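Local coordinates for protein peptidoglycan-N-acetylmuramic acid deacetylase PdaC (Bacillus subtilis subsp. subtilis str. 168, PDB 6H8N) that removes acetyl groups from N-acetylmuramic acid residues of peptidoglycan, conferring resistance to lysozyme, and also deacetylates short chitin oligomers, at residues 15-20 with 104-109; 47-52 with 91-96; 121-126 with 188-193. The protein carries 1 engineered substitution. One frame throughout, in Å; residues are numbered along the deposited sequence. Where two conformers were deposited one is given.

Contact 1: 15-20 with 104-109; sequences TFSDGP and LVRPPY. Engineered in segment 15-20: Ser17 (natural residue Asp). With ZN (zinc ion), chain C; PO4 (phosphate ion), chain D.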
loop_
_atom_site.group_PDB
_atom_site.type_symbol
_atom_site.label_atom_id
_atom_site.label_comp_id
_atom_site.label_asym_id
_atom_site.label_seq_id
_atom_site.Cartn_x
_atom_site.Cartn_y
_atom_site.Cartn_z
ATOM N N THR A 15 -3.751 0.382 -2.021
ATOM C CA THR A 15 -2.560 0.771 -1.291
ATOM C C THR A 15 -2.561 2.269 -1.060
ATOM O O THR A 15 -3.098 3.056 -1.866
ATOM C CB THR A 15 -1.265 0.341 -1.999
ATOM O OG1 THR A 15 -1.001 1.167 -3.142
ATOM C CG2 THR A 15 -1.325 -1.125 -2.397
ATOM N N PHE A 16 -1.984 2.658 0.075
ATOM C CA PHE A 16 -2.048 4.026 0.564
ATOM C C PHE A 16 -0.663 4.501 0.950
ATOM O O PHE A 16 -0.049 3.917 1.848
ATOM C CB PHE A 16 -2.969 4.124 1.775
ATOM C CG PHE A 16 -4.375 3.750 1.459
ATOM C CD1 PHE A 16 -5.206 4.677 0.877
ATOM C CD2 PHE A 16 -4.864 2.491 1.725
ATOM C CE1 PHE A 16 -6.486 4.366 0.551
ATOM C CE2 PHE A 16 -6.154 2.149 1.393
ATOM C CZ PHE A 16 -6.978 3.094 0.799
ATOM N N SER A 17 -0.204 5.582 0.342
ATOM C CA SER A 17 1.105 6.150 0.632
ATOM C C SER A 17 0.976 7.482 1.344
ATOM O O SER A 17 0.079 8.267 1.050
ATOM C CB SER A 17 1.849 6.421 -0.672
ATOM O OG SER A 17 2.222 5.209 -1.297
ATOM N N ASP A 18 1.918 7.743 2.250
ATOM C CA ASP A 18 2.265 9.062 2.801
ATOM C C ASP A 18 1.771 9.296 4.214
ATOM O O ASP A 18 2.160 10.291 4.827
ATOM C CB ASP A 18 1.836 10.253 1.933
ATOM C CG ASP A 18 2.527 10.293 0.615
ATOM O OD1 ASP A 18 3.521 9.587 0.438
ATOM O OD2 ASP A 18 2.012 11.015 -0.281
ATOM N N GLY A 19 0.967 8.398 4.749
ATOM C CA GLY A 19 0.514 8.503 6.129
ATOM C C GLY A 19 1.548 7.905 7.077
ATOM O O GLY A 19 2.665 7.571 6.678
ATOM N N PRO A 20 1.175 7.711 8.341
ATOM C CA PRO A 20 -0.179 7.933 8.858
ATOM C C PRO A 20 -0.537 9.389 9.054
ATOM O O PRO A 20 0.310 10.244 9.330
ATOM C CB PRO A 20 -0.144 7.244 10.224
ATOM C CG PRO A 20 1.283 7.241 10.611
ATOM C CD PRO A 20 2.049 7.085 9.346
ATOM N N LEU A 104 8.178 -4.878 2.470
ATOM C CA LEU A 104 7.894 -4.140 1.248
ATOM C C LEU A 104 8.405 -2.718 1.377
ATOM O O LEU A 104 8.198 -2.064 2.405
ATOM C CB LEU A 104 6.389 -4.082 0.985
ATOM C CG LEU A 104 5.634 -5.405 0.926
ATOM C CD1 LEU A 104 4.144 -5.147 0.793
ATOM C CD2 LEU A 104 6.136 -6.235 -0.227
ATOM N N VAL A 105 9.033 -2.219 0.316
ATOM C CA VAL A 105 9.457 -0.831 0.247
ATOM C C VAL A 105 8.846 -0.194 -0.992
ATOM O O VAL A 105 8.750 -0.831 -2.049
ATOM C CB VAL A 105 10.998 -0.698 0.255
ATOM C CG1 VAL A 105 11.628 -1.340 -0.973
ATOM C CG2 VAL A 105 11.433 0.772 0.396
ATOM N N ARG A 106 8.422 1.057 -0.855
ATOM C CA ARG A 106 7.882 1.824 -1.973
ATOM C C ARG A 106 8.678 3.118 -2.055
ATOM O O ARG A 106 8.437 4.051 -1.274
ATOM C CB ARG A 106 6.401 2.080 -1.780
ATOM C CG ARG A 106 5.777 2.901 -2.886
ATOM C CD ARG A 106 4.279 2.955 -2.743
ATOM N NE ARG A 106 3.617 1.762 -3.247
ATOM C CZ ARG A 106 2.302 1.591 -3.244
ATOM N NH1 ARG A 106 1.505 2.517 -2.714
ATOM N NH2 ARG A 106 1.778 0.502 -3.782
ATOM N N PRO A 107 9.651 3.210 -2.958
ATOM C CA PRO A 107 10.476 4.421 -3.034
ATOM C C PRO A 107 9.628 5.614 -3.425
ATOM O O PRO A 107 8.811 5.503 -4.347
ATOM C CB PRO A 107 11.478 4.082 -4.141
ATOM C CG PRO A 107 11.605 2.580 -4.071
ATOM C CD PRO A 107 10.177 2.128 -3.804
ATOM N N PRO A 108 9.798 6.761 -2.765
ATOM C CA PRO A 108 9.060 7.973 -3.150
ATOM C C PRO A 108 9.157 8.252 -4.642
ATOM O O PRO A 108 10.231 8.145 -5.251
ATOM C CB PRO A 108 9.744 9.063 -2.330
ATOM C CG PRO A 108 10.136 8.332 -1.069
ATOM C CD PRO A 108 10.613 7.001 -1.561
ATOM N N TYR A 109 8.019 8.639 -5.229
ATOM C CA TYR A 109 7.897 8.993 -6.648
ATOM C C TYR A 109 8.207 7.839 -7.590
ATOM O O TYR A 109 8.309 8.055 -8.803
ATOM C CB TYR A 109 8.725 10.235 -7.036
ATOM C CG TYR A 109 8.662 11.338 -6.009
ATOM C CD1 TYR A 109 7.523 12.110 -5.852
ATOM C CD2 TYR A 109 9.739 11.594 -5.167
ATOM C CE1 TYR A 109 7.450 13.101 -4.911
ATOM C CE2 TYR A 109 9.687 12.580 -4.231
ATOM C CZ TYR A 109 8.541 13.344 -4.093
ATOM O OH TYR A 109 8.463 14.330 -3.143
HETATM ZN ZN ZN C . 4.611 9.316 -1.157
HETATM P P PO4 D . 4.242 9.195 -4.139
HETATM O O1 PO4 D . 4.369 10.564 -4.861
HETATM O O2 PO4 D . 3.225 8.371 -4.909
HETATM O O3 PO4 D . 3.662 9.476 -2.793
HETATM O O4 PO4 D . 5.597 8.571 -4.037
#
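Thr15 OG1 is gripped by both terminal nitrogens of the Arg106 guanidinium, 2.9 Å from NH1 and 2.9 Å from NH2. The two N-H groups converge end-on in the plane of the guanidinium, each bent to roughly 145°, while the hydroxyl is also hydrogen-bonded to the carbonyl oxygen of Ile156. In the same plane NH1 gives a straighter bond, 165°, to Ser17 OG at 3.1 Å. Ser17 is engineered; the natural residue is Asp, by similarity the proton acceptor. Arg106 leaves its backbone extended, then bends at CG-CD (chi3 -80°), which turns the guanidinium edge toward strand 11-17. NE donates to Ala125 O and NH2 weakly to Leu126 O, so bonds from two sides limit rotation of the guanidinium.

Asp18 supplies one zinc ligand: its OD1 binds the metal at 2.0 Å, with His68 and His72 as the other protein ligands. A phosphate, probably from the crystallisation liquor, coordinates zinc through O3 at 1.9 Å, and its O4 receives the backbone N-H of Tyr109 at 2.7 Å. The two segments thus face each other across the active site of the C-terminal NodB homology (polysaccharide deacetylase) domain of PdaC. Arg106 O holds the metal ligand His68 through ND1, a second-shell bond. Strand 11-17 pairs with 40-43 and 155-159, whose Phe42 and Leu157 touch the Arg106 side chain.

Contact 2: 47-52 with 91-96; sequences RVQYYP and QDIIEK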
loop_
_atom_site.group_PDB
_atom_site.type_symbol
_atom_site.label_atom_id
_atom_site.label_comp_id
_atom_site.label_asym_id
_atom_site.label_seq_id
_atom_site.Cartn_x
_atom_site.Cartn_y
_atom_site.Cartn_z
ATOM N N ARG A 47 6.194 10.336 10.064
ATOM C CA ARG A 47 4.799 10.322 10.498
ATOM C C ARG A 47 4.485 9.174 11.448
ATOM O O ARG A 47 3.641 9.327 12.334
ATOM C CB ARG A 47 3.849 10.299 9.296
ATOM C CG ARG A 47 3.638 11.693 8.725
ATOM C CD ARG A 47 2.605 11.736 7.607
ATOM N NE ARG A 47 2.211 13.100 7.319
ATOM C CZ ARG A 47 1.231 13.753 7.926
ATOM N NH1 ARG A 47 0.467 13.167 8.814
ATOM N NH2 ARG A 47 0.976 15.011 7.587
ATOM N N VAL A 48 5.127 8.015 11.282
ATOM C CA VAL A 48 5.022 6.964 12.284
ATOM C C VAL A 48 5.466 7.495 13.642
ATOM O O VAL A 48 4.835 7.222 14.664
ATOM C CB VAL A 48 5.827 5.722 11.851
ATOM C CG1 VAL A 48 5.910 4.724 12.966
ATOM C CG2 VAL A 48 5.223 5.103 10.621
ATOM N N GLN A 49 6.561 8.258 13.663
ATOM C CA GLN A 49 7.063 8.813 14.914
ATOM C C GLN A 49 6.053 9.770 15.529
ATOM O O GLN A 49 5.850 9.762 16.745
ATOM C CB GLN A 49 8.400 9.510 14.667
ATOM C CG GLN A 49 9.117 9.961 15.937
ATOM C CD GLN A 49 10.535 10.393 15.645
ATOM O OE1 GLN A 49 11.498 9.784 16.137
ATOM N NE2 GLN A 49 10.686 11.402 14.815
ATOM N N TYR A 50 5.377 10.573 14.705
ATOM C CA TYR A 50 4.360 11.484 15.211
ATOM C C TYR A 50 3.110 10.761 15.682
ATOM O O TYR A 50 2.440 11.229 16.617
ATOM C CB TYR A 50 3.948 12.470 14.115
ATOM C CG TYR A 50 4.927 13.602 13.825
ATOM C CD1 TYR A 50 5.460 14.378 14.828
ATOM C CD2 TYR A 50 5.325 13.880 12.513
ATOM C CE1 TYR A 50 6.346 15.432 14.537
ATOM C CE2 TYR A 50 6.211 14.912 12.220
ATOM C CZ TYR A 50 6.717 15.683 13.241
ATOM O OH TYR A 50 7.594 16.724 12.975
ATOM N N TYR A 51 2.759 9.639 15.039
ATOM C CA TYR A 51 1.440 9.020 15.174
ATOM C C TYR A 51 1.562 7.514 15.392
ATOM O O TYR A 51 0.998 6.710 14.634
ATOM C CB TYR A 51 0.626 9.313 13.917
ATOM C CG TYR A 51 0.370 10.787 13.655
ATOM C CD1 TYR A 51 -0.318 11.561 14.578
ATOM C CD2 TYR A 51 0.798 11.392 12.488
ATOM C CE1 TYR A 51 -0.577 12.900 14.330
ATOM C CE2 TYR A 51 0.540 12.727 12.239
ATOM C CZ TYR A 51 -0.157 13.465 13.169
ATOM O OH TYR A 51 -0.444 14.794 12.940
ATOM N N PRO A 52 2.263 7.095 16.443
ATOM C CA PRO A 52 2.502 5.653 16.643
ATOM C C PRO A 52 1.220 4.870 16.842
ATOM O O PRO A 52 1.130 3.694 16.440
ATOM C CB PRO A 52 3.390 5.620 17.894
ATOM C CG PRO A 52 3.107 6.933 18.604
ATOM C CD PRO A 52 2.910 7.907 17.481
ATOM N N GLN A 91 12.475 1.591 9.013
ATOM C CA GLN A 91 12.381 0.259 9.618
ATOM C C GLN A 91 12.520 0.364 11.128
ATOM O O GLN A 91 11.757 -0.253 11.884
ATOM C CB GLN A 91 13.470 -0.679 9.083
ATOM C CG GLN A 91 13.404 -1.014 7.622
ATOM C CD GLN A 91 12.192 -1.801 7.228
ATOM O OE1 GLN A 91 11.160 -1.239 6.853
ATOM N NE2 GLN A 91 12.289 -3.119 7.298
ATOM N N ASP A 92 13.473 1.176 11.588
ATOM C CA ASP A 92 13.778 1.236 13.009
ATOM C C ASP A 92 12.621 1.808 13.817
ATOM O O ASP A 92 12.295 1.279 14.886
ATOM C CB ASP A 92 15.056 2.056 13.251
ATOM C CG ASP A 92 16.311 1.360 12.765
ATOM O OD1 ASP A 92 16.263 0.151 12.466
ATOM O OD2 ASP A 92 17.367 2.040 12.693
ATOM N N ILE A 93 11.979 2.882 13.346
ATOM C CA ILE A 93 10.886 3.451 14.134
ATOM C C ILE A 93 9.698 2.494 14.162
ATOM O O ILE A 93 9.028 2.336 15.192
ATOM C CB ILE A 93 10.502 4.875 13.672
ATOM C CG1 ILE A 93 9.554 5.555 14.667
ATOM C CG2 ILE A 93 9.829 4.869 12.292
ATOM C CD1 ILE A 93 10.173 5.837 16.033
ATOM N N ILE A 94 9.415 1.837 13.035
ATOM C CA ILE A 94 8.316 0.878 13.008
ATOM C C ILE A 94 8.594 -0.258 13.986
ATOM O O ILE A 94 7.714 -0.666 14.752
ATOM C CB ILE A 94 8.079 0.383 11.579
ATOM C CG1 ILE A 94 7.577 1.536 10.711
ATOM C CG2 ILE A 94 7.116 -0.818 11.553
ATOM C CD1 ILE A 94 7.604 1.231 9.230
ATOM N N GLU A 95 9.835 -0.758 14.008
ATOM C CA GLU A 95 10.205 -1.826 14.936
ATOM C C GLU A 95 10.086 -1.375 16.389
ATOM O O GLU A 95 9.585 -2.118 17.244
ATOM C CB GLU A 95 11.633 -2.271 14.620
ATOM C CG GLU A 95 12.358 -3.055 15.721
ATOM C CD GLU A 95 11.796 -4.435 15.957
ATOM O OE1 GLU A 95 12.279 -5.095 16.904
ATOM O OE2 GLU A 95 10.906 -4.871 15.215
ATOM N N LYS A 96 10.533 -0.157 16.685
ATOM C CA LYS A 96 10.523 0.358 18.053
ATOM C C LYS A 96 9.114 0.498 18.608
ATOM O O LYS A 96 8.905 0.347 19.817
ATOM C CB LYS A 96 11.228 1.713 18.075
ATOM C CG LYS A 96 11.433 2.349 19.422
ATOM C CD LYS A 96 12.406 3.522 19.289
ATOM C CE LYS A 96 11.713 4.854 19.483
ATOM N NZ LYS A 96 11.317 5.047 20.905
#
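Ile93 packs against Val48 and Gln49 where helix 80-98 lies beside the short helix 45-50, a helix-helix contact in the outer layer of the NodB domain, whose fold is an irregular (beta/alpha) barrel. The backbones come closest at Gln49 and Ile93, with CA atoms 6.6 Å apart, and the contact between them is wholly apolar apart from the amide end of Gln49.

From CB of Ile93 two branches leave toward the other helix. CG2, lying between the backbone N and the carbonyl carbon, rests on Val48, 4.0 Å from CG1 and 4.1 Å from CB. The other branch, CG1, is anti to the backbone N (chi1 -169°) and reaches over the backbone of Gln49, 4.1 Å from its CA and equally near its CB. The Val48 and Ile93 side chains run antiparallel alongside one another, and that of Gln49 lies nearly perpendicular to Ile93.

Val48 CG1 serves both isoleucines, for it also meets Ile94 CG1 at 4.2 Å; it is placed there by a first torsion of 171°. Val43, Leu55 and Ile97 add to the apolar surroundings of Val48, so that it joins strand 40-43, helix 52-60 and helix 80-98. Trp70, from a loop, touches both Gln49 and Ile93.

Helix 45-50 ends just beyond the contact. Tyr51 is the first residue to leave helical geometry and at once stands at the N-cap position of helix 52-60, its N making weak bonds to Arg47 O and Val48 O. At the tip of Ile93, CD1 meets the extended Gln49 side chain, lying 4.2 Å from OE1.

Contact 3: 121-126 with 188-193; sequences KMDVAL and QLEEVK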
loop_
_atom_site.group_PDB
_atom_site.type_symbol
_atom_site.label_atom_id
_atom_site.label_comp_id
_atom_site.label_asym_id
_atom_site.label_seq_id
_atom_site.Cartn_x
_atom_site.Cartn_y
_atom_site.Cartn_z
ATOM N N LYS A 121 17.556 -4.707 0.024
ATOM C CA LYS A 121 17.196 -6.058 0.452
ATOM C C LYS A 121 15.738 -6.122 0.898
ATOM O O LYS A 121 15.398 -6.754 1.899
ATOM C CB LYS A 121 18.131 -6.567 1.551
ATOM N N MET A 122 14.872 -5.442 0.152
ATOM C CA MET A 122 13.441 -5.445 0.402
ATOM C C MET A 122 12.739 -5.665 -0.923
ATOM O O MET A 122 13.326 -5.503 -1.988
ATOM C CB MET A 122 12.978 -4.129 1.044
ATOM C CG MET A 122 13.595 -3.902 2.427
ATOM S SD MET A 122 13.047 -2.396 3.235
ATOM C CE MET A 122 11.380 -2.818 3.706
ATOM N N ASP A 123 11.466 -6.016 -0.851
ATOM C CA ASP A 123 10.614 -6.233 -2.019
ATOM C C ASP A 123 10.033 -4.883 -2.452
ATOM O O ASP A 123 9.288 -4.266 -1.680
ATOM C CB ASP A 123 9.503 -7.187 -1.562
ATOM C CG ASP A 123 8.470 -7.500 -2.635
ATOM O OD1 ASP A 123 8.475 -6.869 -3.709
ATOM O OD2 ASP A 123 7.630 -8.395 -2.370
ATOM N N VAL A 124 10.362 -4.426 -3.657
ATOM C CA VAL A 124 9.893 -3.135 -4.157
ATOM C C VAL A 124 8.468 -3.291 -4.652
ATOM O O VAL A 124 8.198 -4.111 -5.536
ATOM C CB VAL A 124 10.801 -2.631 -5.283
ATOM C CG1 VAL A 124 10.236 -1.361 -5.898
ATOM C CG2 VAL A 124 12.230 -2.399 -4.747
ATOM N N ALA A 125 7.546 -2.511 -4.088
ATOM C CA ALA A 125 6.118 -2.636 -4.356
ATOM C C ALA A 125 5.601 -1.310 -4.893
ATOM O O ALA A 125 5.429 -0.349 -4.134
ATOM C CB ALA A 125 5.381 -3.009 -3.080
ATOM N N LEU A 126 5.359 -1.261 -6.199
ATOM C CA LEU A 126 4.816 -0.075 -6.846
ATOM C C LEU A 126 3.329 -0.269 -7.115
ATOM O O LEU A 126 2.619 -0.744 -6.226
ATOM C CB LEU A 126 5.660 0.301 -8.062
ATOM C CG LEU A 126 7.133 0.575 -7.714
ATOM C CD1 LEU A 126 7.866 1.055 -8.947
ATOM C CD2 LEU A 126 7.316 1.563 -6.562
ATOM N N GLN A 188 -0.728 -10.648 0.078
ATOM C CA GLN A 188 -1.782 -11.597 -0.236
ATOM C C GLN A 188 -2.009 -11.676 -1.736
ATOM O O GLN A 188 -2.277 -12.759 -2.269
ATOM C CB GLN A 188 -3.067 -11.221 0.481
ATOM C CG GLN A 188 -3.041 -11.528 1.964
ATOM C CD GLN A 188 -4.160 -10.870 2.745
ATOM O OE1 GLN A 188 -4.864 -9.983 2.265
ATOM N NE2 GLN A 188 -4.313 -11.294 3.998
ATOM N N LEU A 189 -1.914 -10.544 -2.436
ATOM C CA LEU A 189 -2.060 -10.562 -3.884
ATOM C C LEU A 189 -0.932 -11.366 -4.530
ATOM O O LEU A 189 -1.177 -12.160 -5.451
ATOM C CB LEU A 189 -2.077 -9.130 -4.401
ATOM C CG LEU A 189 -2.074 -8.997 -5.927
ATOM C CD1 LEU A 189 -3.288 -9.656 -6.532
ATOM C CD2 LEU A 189 -1.954 -7.516 -6.309
ATOM N N GLU A 190 0.307 -11.180 -4.065
ATOM C CA GLU A 190 1.422 -11.984 -4.561
ATOM C C GLU A 190 1.129 -13.465 -4.401
ATOM O O GLU A 190 1.414 -14.270 -5.302
ATOM C CB GLU A 190 2.714 -11.633 -3.812
ATOM C CG GLU A 190 3.318 -10.269 -4.117
ATOM C CD GLU A 190 4.607 -10.016 -3.328
ATOM O OE1 GLU A 190 5.246 -8.950 -3.518
ATOM O OE2 GLU A 190 4.993 -10.898 -2.519
ATOM N N GLU A 191 0.576 -13.855 -3.251
ATOM C CA GLU A 191 0.291 -15.264 -3.006
ATOM C C GLU A 191 -0.810 -15.766 -3.928
ATOM O O GLU A 191 -0.736 -16.888 -4.450
ATOM C CB GLU A 191 -0.085 -15.466 -1.537
ATOM C CG GLU A 191 -0.539 -16.876 -1.183
ATOM C CD GLU A 191 0.492 -17.958 -1.474
ATOM O OE1 GLU A 191 1.702 -17.668 -1.560
ATOM O OE2 GLU A 191 0.048 -19.118 -1.613
ATOM N N VAL A 192 -1.852 -14.965 -4.140
ATOM C CA VAL A 192 -2.904 -15.356 -5.066
ATOM C C VAL A 192 -2.332 -15.598 -6.455
ATOM O O VAL A 192 -2.675 -16.585 -7.128
ATOM C CB VAL A 192 -4.025 -14.304 -5.065
ATOM C CG1 VAL A 192 -4.952 -14.514 -6.267
ATOM C CG2 VAL A 192 -4.787 -14.410 -3.774
ATOM N N LYS A 193 -1.498 -14.688 -6.933
ATOM C CA LYS A 193 -0.923 -14.868 -8.257
ATOM C C LYS A 193 -0.132 -16.165 -8.332
ATOM O O LYS A 193 -0.209 -16.878 -9.341
ATOM C CB LYS A 193 -0.087 -13.651 -8.646
ATOM C CG LYS A 193 -0.952 -12.396 -8.870
ATOM C CD LYS A 193 -0.163 -11.204 -9.428
ATOM C CE LYS A 193 -1.013 -9.914 -9.569
ATOM N NZ LYS A 193 -0.128 -8.723 -9.852
#
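Between Asp123 and Glu190 the interaction is of two acidic groups: OD2 of Asp123 lies 2.7 Å from OE1 of Glu190. The separation is too short for two fully charged carboxylates to be comfortable, and one of the acids probably carries a proton; which one is not settled. Asp123 was deposited in two conformers, so the pairing, and any shared proton, is doubtful outside the conformer described here. If a proton is indeed held, the affinity for it would probably be raised in one of the two acids by the nearness of the other.

The two side chains meet head on, their carboxylates turned 24° from each other. Glu190 reaches across with a chain extended beyond CG, with CD anti to CA (chi2 -180°), and OE1 continues the line beyond CD. Asp123 meets it with CG anti to its backbone N (chi1 178°), and OD2, the oxygen turned from its own CA, is the one presented. The remaining oxygens are more distant, Asp123 OD1 being 3.8 Å from Glu190 OE1 and Glu190 OE2 3.6 Å from Asp123 OD2.

In the deacetylase fold this contact lies away from the annotated sites, joining the two-stranded parallel pair 104-105 and 123-124 to helix 186-197 near the C-terminal end of the chain.

Among backbone bonds, Asp123 pairs with Thr103 and Val105, and Glu190 sits in a regular helix, of which the bond from Val192 N to Gln188 O, 2.9 Å, is an example.

In van der Waals contact, Leu104 CD2 packs against Asp123 OD2 at 3.4 Å. Elsewhere on the helix the apolar Leu189 and Val192 pack on Val11 of strand 11-17.

Strand 11-17 opens contact 1, which closes when 104-109 reaches it, ending a long loop that brings the first strand against the strand 104-105 region at the zinc site. Contact 2 is nested in that loop, closing between helix 45-50 and helix 80-98; the latter is followed, after a short loop, by strand 104-105. Contacts 1 and 2 touch where Pro20 O probably bonds Arg47 NH1. Contact 3 follows in series: it opens at 121-126 and closes at the C-terminal helix 186-197. Strands 104-105 and 123-124 pair side by side, through Val105 with Asp123 and Ala125, so contacts 1 and 3 share a sheet, whereas contacts 2 and 3 meet at Gln91 and Met122.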